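Local structure of Two-component system sensor histidine kinase (Bacteroides thetaiotaomicron, 3OTT) at residues S275-N283 and L294-L302; W338-I346 and H372-E380. The protein probably acts as a saccharide-sensing histidine kinase receptor of a gut bacterium, this chain being its extracellular part of beta-propellers and a beta-sandwich. One frame throughout, in Å; residues are numbered along the deposited sequence.

Contact 1: S275-N283 and L294-L302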
loop_
_atom_site.group_PDB
_atom_site.type_symbol
_atom_site.label_atom_id
_atom_site.label_comp_id
_atom_site.label_asym_id
_atom_site.label_seq_id
_atom_site.Cartn_x
_atom_site.Cartn_y
_atom_site.Cartn_z
ATOM N N SER B 275 -9.158 -8.686 38.594
ATOM C CA SER B 275 -10.048 -7.626 38.116
ATOM C C SER B 275 -9.226 -6.412 37.765
ATOM O O SER B 275 -8.013 -6.367 38.035
ATOM C CB SER B 275 -11.097 -7.236 39.156
ATOM O OG SER B 275 -10.453 -6.585 40.212
ATOM N N LEU B 276 -9.881 -5.440 37.142
ATOM C CA LEU B 276 -9.245 -4.193 36.758
ATOM C C LEU B 276 -8.518 -3.715 37.989
ATOM O O LEU B 276 -9.110 -3.701 39.049
ATOM C CB LEU B 276 -10.298 -3.157 36.390
ATOM C CG LEU B 276 -9.811 -1.746 36.130
ATOM C CD1 LEU B 276 -8.925 -1.703 34.951
ATOM C CD2 LEU B 276 -11.070 -0.775 35.959
ATOM N N THR B 277 -7.261 -3.312 37.827
ATOM C CA THR B 277 -6.380 -2.978 38.970
ATOM C C THR B 277 -6.843 -1.722 39.725
ATOM O O THR B 277 -6.789 -1.669 40.952
ATOM C CB THR B 277 -4.896 -2.790 38.500
ATOM O OG1 THR B 277 -4.054 -2.729 39.638
ATOM C CG2 THR B 277 -4.684 -1.513 37.680
ATOM N N ASN B 278 -7.316 -0.710 38.993
ATOM C CA ASN B 278 -7.832 0.492 39.647
ATOM C C ASN B 278 -8.881 1.126 38.718
ATOM O O ASN B 278 -8.812 0.939 37.500
ATOM C CB ASN B 278 -6.645 1.444 39.909
ATOM C CG ASN B 278 -7.057 2.754 40.542
ATOM O OD1 ASN B 278 -7.187 3.763 39.853
ATOM N ND2 ASN B 278 -7.182 2.769 41.862
ATOM N N ASN B 279 -9.781 1.923 39.288
ATOM C CA ASN B 279 -10.995 2.433 38.600
ATOM C C ASN B 279 -10.690 3.713 37.834
ATOM O O ASN B 279 -11.506 4.150 36.995
ATOM C CB ASN B 279 -12.152 2.694 39.607
ATOM C CG ASN B 279 -12.914 1.415 39.992
ATOM O OD1 ASN B 279 -12.833 0.386 39.310
ATOM N ND2 ASN B 279 -13.631 1.464 41.108
ATOM N N ILE B 280 -9.566 4.364 38.147
ATOM C CA ILE B 280 -9.273 5.567 37.453
ATOM C C ILE B 280 -8.392 5.290 36.266
ATOM O O ILE B 280 -7.192 5.021 36.444
ATOM C CB ILE B 280 -8.663 6.675 38.321
ATOM C CG1 ILE B 280 -9.670 7.156 39.389
ATOM C CG2 ILE B 280 -8.275 7.869 37.404
ATOM C CD1 ILE B 280 -9.038 7.642 40.723
ATOM N N ILE B 281 -8.945 5.421 35.050
ATOM C CA ILE B 281 -8.197 5.034 33.842
ATOM C C ILE B 281 -7.675 6.229 33.026
ATOM O O ILE B 281 -8.424 6.814 32.224
ATOM C CB ILE B 281 -9.047 4.094 32.948
ATOM C CG1 ILE B 281 -9.383 2.799 33.700
ATOM C CG2 ILE B 281 -8.291 3.694 31.676
ATOM C CD1 ILE B 281 -10.622 2.081 33.162
ATOM N N TRP B 282 -6.394 6.559 33.207
ATOM C CA TRP B 282 -5.710 7.700 32.552
ATOM C C TRP B 282 -5.455 7.529 31.077
ATOM O O TRP B 282 -5.468 8.512 30.379
ATOM C CB TRP B 282 -4.362 8.056 33.209
ATOM C CG TRP B 282 -4.501 8.473 34.650
ATOM C CD1 TRP B 282 -4.122 7.747 35.767
ATOM C CD2 TRP B 282 -5.149 9.648 35.143
ATOM N NE1 TRP B 282 -4.442 8.437 36.891
ATOM C CE2 TRP B 282 -5.074 9.603 36.542
ATOM C CE3 TRP B 282 -5.755 10.760 34.525
ATOM C CZ2 TRP B 282 -5.577 10.619 37.359
ATOM C CZ3 TRP B 282 -6.283 11.794 35.360
ATOM C CH2 TRP B 282 -6.176 11.702 36.754
ATOM N N ASN B 283 -5.210 6.299 30.609
ATOM C CA ASN B 283 -4.863 6.034 29.209
ATOM C C ASN B 283 -5.177 4.610 28.820
ATOM O O ASN B 283 -5.039 3.683 29.635
ATOM C CB ASN B 283 -3.351 6.358 28.922
ATOM C CG ASN B 283 -3.051 6.500 27.426
ATOM O OD1 ASN B 283 -2.524 5.547 26.774
ATOM N ND2 ASN B 283 -3.398 7.666 26.852
ATOM N N LEU B 294 -4.252 -0.756 29.869
ATOM C CA LEU B 294 -4.955 0.288 30.666
ATOM C C LEU B 294 -4.028 0.783 31.742
ATOM O O LEU B 294 -3.560 0.006 32.596
ATOM C CB LEU B 294 -6.240 -0.246 31.344
ATOM C CG LEU B 294 -7.091 -1.127 30.430
ATOM C CD1 LEU B 294 -8.011 -2.049 31.260
ATOM C CD2 LEU B 294 -7.932 -0.176 29.547
ATOM N N GLY B 295 -3.790 2.092 31.708
ATOM C CA GLY B 295 -2.944 2.765 32.681
ATOM C C GLY B 295 -3.817 3.539 33.650
ATOM O O GLY B 295 -4.635 4.444 33.236
ATOM N N THR B 296 -3.597 3.235 34.928
ATOM C CA THR B 296 -4.490 3.618 35.939
ATOM C C THR B 296 -3.727 4.323 37.047
ATOM O O THR B 296 -2.510 4.522 36.979
ATOM C CB THR B 296 -5.223 2.417 36.518
ATOM O OG1 THR B 296 -4.334 1.756 37.411
ATOM C CG2 THR B 296 -5.650 1.403 35.440
ATOM N N ASP B 297 -4.500 4.751 38.043
ATOM C CA ASP B 297 -3.995 5.404 39.182
ATOM C C ASP B 297 -3.259 4.413 40.093
ATOM O O ASP B 297 -2.613 4.836 41.020
ATOM C CB ASP B 297 -5.161 6.038 39.967
ATOM C CG ASP B 297 -4.809 7.396 40.498
ATOM O OD1 ASP B 297 -4.216 8.183 39.740
ATOM O OD2 ASP B 297 -5.120 7.675 41.672
ATOM N N TYR B 298 -3.315 3.112 39.789
ATOM C CA TYR B 298 -2.499 2.156 40.499
ATOM C C TYR B 298 -2.130 0.937 39.627
ATOM O O TYR B 298 -2.820 -0.096 39.652
ATOM C CB TYR B 298 -3.134 1.795 41.852
ATOM C CG TYR B 298 -2.298 0.836 42.719
ATOM C CD1 TYR B 298 -1.107 1.241 43.307
ATOM C CD2 TYR B 298 -2.716 -0.485 42.923
ATOM C CE1 TYR B 298 -0.341 0.347 44.056
ATOM C CE2 TYR B 298 -1.987 -1.360 43.692
ATOM C CZ TYR B 298 -0.807 -0.940 44.246
ATOM O OH TYR B 298 -0.104 -1.825 44.993
ATOM N N GLY B 299 -1.032 1.037 38.880
ATOM C CA GLY B 299 -0.596 -0.067 38.020
ATOM C C GLY B 299 -1.268 -0.104 36.637
ATOM O O GLY B 299 -2.008 0.821 36.240
ATOM N N ILE B 300 -1.125 -1.244 35.980
ATOM C CA ILE B 300 -1.519 -1.483 34.611
ATOM C C ILE B 300 -2.334 -2.739 34.579
ATOM O O ILE B 300 -2.004 -3.716 35.214
ATOM C CB ILE B 300 -0.242 -1.706 33.752
ATOM C CG1 ILE B 300 0.468 -0.401 33.535
ATOM C CG2 ILE B 300 -0.521 -2.393 32.409
ATOM C CD1 ILE B 300 1.954 -0.571 33.221
ATOM N N SER B 301 -3.409 -2.707 33.813
ATOM C CA SER B 301 -4.216 -3.854 33.570
ATOM C C SER B 301 -4.062 -4.188 32.110
ATOM O O SER B 301 -4.246 -3.328 31.212
ATOM C CB SER B 301 -5.680 -3.523 33.895
ATOM O OG SER B 301 -6.053 -3.930 35.198
ATOM N N LEU B 302 -3.680 -5.421 31.827
ATOM C CA LEU B 302 -3.408 -5.780 30.431
ATOM C C LEU B 302 -4.485 -6.750 30.016
ATOM O O LEU B 302 -4.712 -7.747 30.691
ATOM C CB LEU B 302 -2.032 -6.438 30.319
ATOM C CG LEU B 302 -1.725 -7.284 29.059
ATOM C CD1 LEU B 302 -1.935 -6.496 27.796
ATOM C CD2 LEU B 302 -0.260 -7.834 29.100
#

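Contact 2: W338-I346 and H372-E380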
loop_
_atom_site.group_PDB
_atom_site.type_symbol
_atom_site.label_atom_id
_atom_site.label_comp_id
_atom_site.label_asym_id
_atom_site.label_seq_id
_atom_site.Cartn_x
_atom_site.Cartn_y
_atom_site.Cartn_z
ATOM N N TRP B 338 3.734 -21.104 -1.974
ATOM C CA TRP B 338 3.151 -20.677 -3.220
ATOM C C TRP B 338 1.645 -20.561 -3.006
ATOM O O TRP B 338 0.940 -21.584 -2.935
ATOM C CB TRP B 338 3.390 -21.708 -4.304
ATOM C CG TRP B 338 4.807 -21.880 -4.753
ATOM C CD1 TRP B 338 5.709 -22.826 -4.330
ATOM C CD2 TRP B 338 5.459 -21.135 -5.776
ATOM N NE1 TRP B 338 6.902 -22.682 -5.002
ATOM C CE2 TRP B 338 6.775 -21.645 -5.892
ATOM C CE3 TRP B 338 5.077 -20.048 -6.572
ATOM C CZ2 TRP B 338 7.676 -21.156 -6.838
ATOM C CZ3 TRP B 338 5.959 -19.555 -7.456
ATOM C CH2 TRP B 338 7.247 -20.121 -7.610
ATOM N N PHE B 339 1.193 -19.308 -2.907
ATOM C CA PHE B 339 -0.174 -18.975 -2.591
ATOM C C PHE B 339 -0.704 -18.184 -3.796
ATOM O O PHE B 339 -0.228 -17.065 -4.102
ATOM C CB PHE B 339 -0.185 -18.089 -1.370
ATOM C CG PHE B 339 -0.043 -18.832 -0.065
ATOM C CD1 PHE B 339 0.536 -20.099 -0.011
ATOM C CD2 PHE B 339 -0.478 -18.233 1.125
ATOM C CE1 PHE B 339 0.649 -20.769 1.184
ATOM C CE2 PHE B 339 -0.359 -18.892 2.331
ATOM C CZ PHE B 339 0.218 -20.195 2.351
ATOM N N GLY B 340 -1.677 -18.779 -4.489
ATOM C CA GLY B 340 -2.218 -18.191 -5.741
ATOM C C GLY B 340 -3.742 -18.251 -5.754
ATOM O O GLY B 340 -4.388 -18.993 -4.970
ATOM N N GLY B 341 -4.325 -17.498 -6.662
ATOM C CA GLY B 341 -5.769 -17.509 -6.829
ATOM C C GLY B 341 -6.205 -16.650 -7.990
ATOM O O GLY B 341 -5.641 -16.743 -9.040
ATOM N N ALA B 342 -7.147 -15.756 -7.765
ATOM C CA ALA B 342 -7.756 -14.959 -8.846
ATOM C C ALA B 342 -6.750 -14.016 -9.427
ATOM O O ALA B 342 -6.785 -13.751 -10.605
ATOM C CB ALA B 342 -8.932 -14.145 -8.302
ATOM N N ASN B 343 -5.884 -13.436 -8.598
ATOM C CA ASN B 343 -5.027 -12.354 -9.077
ATOM C C ASN B 343 -3.557 -12.729 -9.098
ATOM O O ASN B 343 -2.728 -11.964 -8.570
ATOM C CB ASN B 343 -5.190 -11.093 -8.199
ATOM C CG ASN B 343 -4.590 -9.809 -8.877
ATOM O OD1 ASN B 343 -4.454 -9.729 -10.123
ATOM N ND2 ASN B 343 -4.219 -8.817 -8.048
ATOM N N GLY B 344 -3.216 -13.886 -9.674
ATOM C CA GLY B 344 -1.799 -14.269 -9.794
ATOM C C GLY B 344 -1.236 -15.115 -8.647
ATOM O O GLY B 344 -1.973 -15.618 -7.775
ATOM N N LEU B 345 0.080 -15.268 -8.618
ATOM C CA LEU B 345 0.698 -16.277 -7.769
ATOM C C LEU B 345 1.889 -15.694 -7.013
ATOM O O LEU B 345 2.818 -15.157 -7.615
ATOM C CB LEU B 345 1.151 -17.467 -8.646
ATOM C CG LEU B 345 1.919 -18.652 -8.048
ATOM C CD1 LEU B 345 1.102 -19.516 -7.095
ATOM C CD2 LEU B 345 2.549 -19.562 -9.165
ATOM N N ILE B 346 1.892 -15.886 -5.708
ATOM C CA ILE B 346 2.891 -15.286 -4.868
ATOM C C ILE B 346 3.809 -16.368 -4.287
ATOM O O ILE B 346 3.303 -17.320 -3.654
ATOM C CB ILE B 346 2.251 -14.467 -3.756
ATOM C CG1 ILE B 346 1.221 -13.481 -4.331
ATOM C CG2 ILE B 346 3.322 -13.719 -2.913
ATOM C CD1 ILE B 346 0.332 -12.863 -3.253
ATOM N N HIS B 372 -1.588 -16.018 -17.481
ATOM C CA HIS B 372 -2.970 -15.727 -16.995
ATOM C C HIS B 372 -2.929 -15.598 -15.485
ATOM O O HIS B 372 -2.180 -16.321 -14.815
ATOM C CB HIS B 372 -3.961 -16.860 -17.324
ATOM C CG HIS B 372 -5.389 -16.423 -17.458
ATOM N ND1 HIS B 372 -6.197 -16.119 -16.378
ATOM C CD2 HIS B 372 -6.159 -16.240 -18.550
ATOM C CE1 HIS B 372 -7.393 -15.748 -16.802
ATOM N NE2 HIS B 372 -7.401 -15.812 -18.115
ATOM N N ASN B 373 -3.759 -14.704 -14.939
ATOM C CA ASN B 373 -3.810 -14.502 -13.498
ATOM C C ASN B 373 -4.527 -15.593 -12.689
ATOM O O ASN B 373 -4.239 -15.788 -11.482
ATOM C CB ASN B 373 -4.455 -13.140 -13.210
ATOM C CG ASN B 373 -3.476 -12.008 -13.403
ATOM O OD1 ASN B 373 -2.272 -12.224 -13.413
ATOM N ND2 ASN B 373 -3.971 -10.827 -13.575
ATOM N N ARG B 374 -5.465 -16.272 -13.317
ATOM C CA ARG B 374 -6.341 -17.170 -12.587
ATOM C C ARG B 374 -5.658 -18.544 -12.424
ATOM O O ARG B 374 -5.502 -19.293 -13.373
ATOM C CB ARG B 374 -7.710 -17.253 -13.277
ATOM C CG ARG B 374 -8.801 -17.988 -12.510
ATOM C CD ARG B 374 -10.248 -17.569 -12.929
ATOM N NE ARG B 374 -10.563 -16.171 -12.681
ATOM C CZ ARG B 374 -10.977 -15.663 -11.520
ATOM N NH1 ARG B 374 -11.187 -16.438 -10.419
ATOM N NH2 ARG B 374 -11.211 -14.368 -11.456
ATOM N N ILE B 375 -5.204 -18.815 -11.210
ATOM C CA ILE B 375 -4.460 -20.003 -10.858
ATOM C C ILE B 375 -5.509 -20.979 -10.374
ATOM O O ILE B 375 -6.427 -20.590 -9.602
ATOM C CB ILE B 375 -3.531 -19.715 -9.646
ATOM C CG1 ILE B 375 -2.619 -18.485 -9.908
ATOM C CG2 ILE B 375 -2.697 -20.970 -9.341
ATOM C CD1 ILE B 375 -1.918 -18.563 -11.197
ATOM N N ARG B 376 -5.408 -22.226 -10.822
ATOM C CA ARG B 376 -6.396 -23.257 -10.462
ATOM C C ARG B 376 -5.757 -24.450 -9.719
ATOM O O ARG B 376 -6.430 -25.157 -9.003
ATOM C CB ARG B 376 -7.211 -23.693 -11.691
ATOM C CG ARG B 376 -7.597 -22.544 -12.623
ATOM C CD ARG B 376 -8.756 -22.768 -13.530
ATOM N NE ARG B 376 -9.905 -22.722 -12.722
ATOM C CZ ARG B 376 -10.954 -21.901 -12.794
ATOM N NH1 ARG B 376 -11.133 -20.947 -13.728
ATOM N NH2 ARG B 376 -11.859 -22.120 -11.863
ATOM N N HIS B 377 -4.449 -24.615 -9.818
ATOM C CA HIS B 377 -3.803 -25.718 -9.140
ATOM C C HIS B 377 -2.300 -25.574 -9.175
ATOM O O HIS B 377 -1.743 -25.081 -10.164
ATOM C CB HIS B 377 -4.219 -27.089 -9.679
ATOM C CG HIS B 377 -3.940 -28.213 -8.726
ATOM N ND1 HIS B 377 -3.274 -29.365 -9.099
ATOM C CD2 HIS B 377 -4.191 -28.338 -7.401
ATOM C CE1 HIS B 377 -3.171 -30.168 -8.049
ATOM N NE2 HIS B 377 -3.730 -29.565 -7.009
ATOM N N ILE B 378 -1.681 -25.919 -8.047
ATOM C CA ILE B 378 -0.240 -25.934 -7.900
ATOM C C ILE B 378 0.200 -27.373 -7.513
ATOM O O ILE B 378 -0.367 -27.981 -6.589
ATOM C CB ILE B 378 0.220 -24.907 -6.831
ATOM C CG1 ILE B 378 -0.450 -23.561 -7.086
ATOM C CG2 ILE B 378 1.782 -24.777 -6.828
ATOM C CD1 ILE B 378 -0.325 -22.535 -5.861
ATOM N N TYR B 379 1.228 -27.896 -8.189
ATOM C CA TYR B 379 1.651 -29.254 -8.041
ATOM C C TYR B 379 3.169 -29.404 -8.181
ATOM O O TYR B 379 3.819 -28.820 -9.063
ATOM C CB TYR B 379 0.956 -30.076 -9.100
ATOM C CG TYR B 379 1.387 -31.525 -9.185
ATOM C CD1 TYR B 379 1.019 -32.439 -8.184
ATOM C CD2 TYR B 379 2.132 -31.969 -10.250
ATOM C CE1 TYR B 379 1.405 -33.766 -8.239
ATOM C CE2 TYR B 379 2.533 -33.301 -10.330
ATOM C CZ TYR B 379 2.155 -34.191 -9.317
ATOM O OH TYR B 379 2.505 -35.493 -9.396
ATOM N N GLU B 380 3.749 -30.217 -7.322
ATOM C CA GLU B 380 5.158 -30.561 -7.487
ATOM C C GLU B 380 5.280 -32.006 -7.952
ATOM O O GLU B 380 4.707 -32.899 -7.316
ATOM C CB GLU B 380 5.910 -30.366 -6.143
ATOM C CG GLU B 380 7.383 -30.459 -6.326
ATOM C CD GLU B 380 8.216 -30.260 -5.062
ATOM O OE1 GLU B 380 7.801 -29.610 -4.060
ATOM O OE2 GLU B 380 9.342 -30.725 -5.101
HETATM O O HOH W 1 -6.224 -9.946 -12.164
#

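Contact 1: S275-N283 and L294-L302
Strands 281-283 and 294-296 run antiparallel, their axes 4.7 Å apart at closest, and W282 and N283 together face G295 in a classic beta bulge. G295 N gives a straight bond of 2.9 Å to N283 O. G295 O takes a bond from N283 N and a weak one from W282 N. Beyond the bulge, I281 and T296 form a non-hydrogen-bonded pair. NE1 of W282 donates to OD1 of D297 at 2.9 Å. This oxygen lies in the indole plane, but is met on its anti side, 25° out of the carboxylate plane. I280 CG2 packs over one face of the same ring. Both strands belong to one antiparallel four-stranded sheet, a blade of the first beta-propeller. Strand 13-15 fills its far edge, so the two ends of the propeller close in this blade. The turn 296-299 fits against the loop 275-280. T296 OG1 accepts from Y298 N in an ST turn and donates to G299 O. T296 OG1 is also 3.3 Å from T277 CG2 and 3.4 Å from N278 CB. A valine in place of T296 would probably leave Y298 N without its acceptor and the turn less firmly set under the loop. N278 builds an Asx turn, with OD1 accepting from I280 N. CG of N278 is anti to N (chi1 178°), which sets OD1 beside D297 CB. D297 N donates to I280 O, and weakly to N278 OD1. T277 N donates to S301 OG at 3.0 Å. S301 OG is bonded to N14 as well, and T277 OG1 to Y16.

Contact 2: W338-I346 and H372-E380
I378 and L345 meet at the apolar centre, their CD1 atoms 3.6 Å apart and their side chains crossing obliquely. The same CD1 of I378 lies 3.3 Å from W338 O and touches W338 CB. CG1 of I378 is anti to its carbonyl carbon (chi1 -48°), which directs the chain toward the hairpin of W338 and L345. I375 continues the layer. Its CG1 is 4.1 Å from L345 CB and rests against the backbone at G341 O and G344 O. G340 lies under this packing, where a side chain would press on I375 and L345. I388 backs L345 and I378 from the next strand. Strands 338-341 and 344-346 form a hairpin of one propeller blade, and strand 375-380 is the first strand of the following blade. The contact is therefore face-to-face packing of neighbouring blades, with no beta ladder between them. At the hairpin end I375 N gives a nearly straight bond of 3.0 Å to G341 O, from above the carbonyl plane. G344 N donates to N373 O at 2.8 Å. The side chains of N343 and N373 run side by side, with their amide planes nearly perpendicular (88°). A water joins them, donating to N343 OD1 at 2.7 Å and accepting from N373 ND2 at 2.8 Å. N343 ND2 is bonded to G323 O, and N373 OD1 to M363 N. The guanidinium of R374 lies with one face toward A342 CA. Its NH2 makes salt bridges to D72 and D113 of the second subunit, and NH1 a hydrogen bond to Q129 of that subunit. H372 ND1 accepts from R374 N.

Overall arrangement
From the N terminus, the chain lays down strand 13-15 and builds further blades before reaching contact 1. Contact 1 closes a loop of ten residues, the rest of the hairpin of strands 281-286 and 292-296. It lies in the blade that shuts the first propeller. The chain then enters the second propeller. Contact 2 closes a loop of 25 residues and links one blade, 326-361, to the next, which opens with 375-380. The two contacts follow in series; they neither nest nor cross. The centres of contact 1 and contact 2 are about 49 Å apart, on opposite sides of the chain's centre. Contact 1 works within a blade, contact 2 between blades and close to the second subunit.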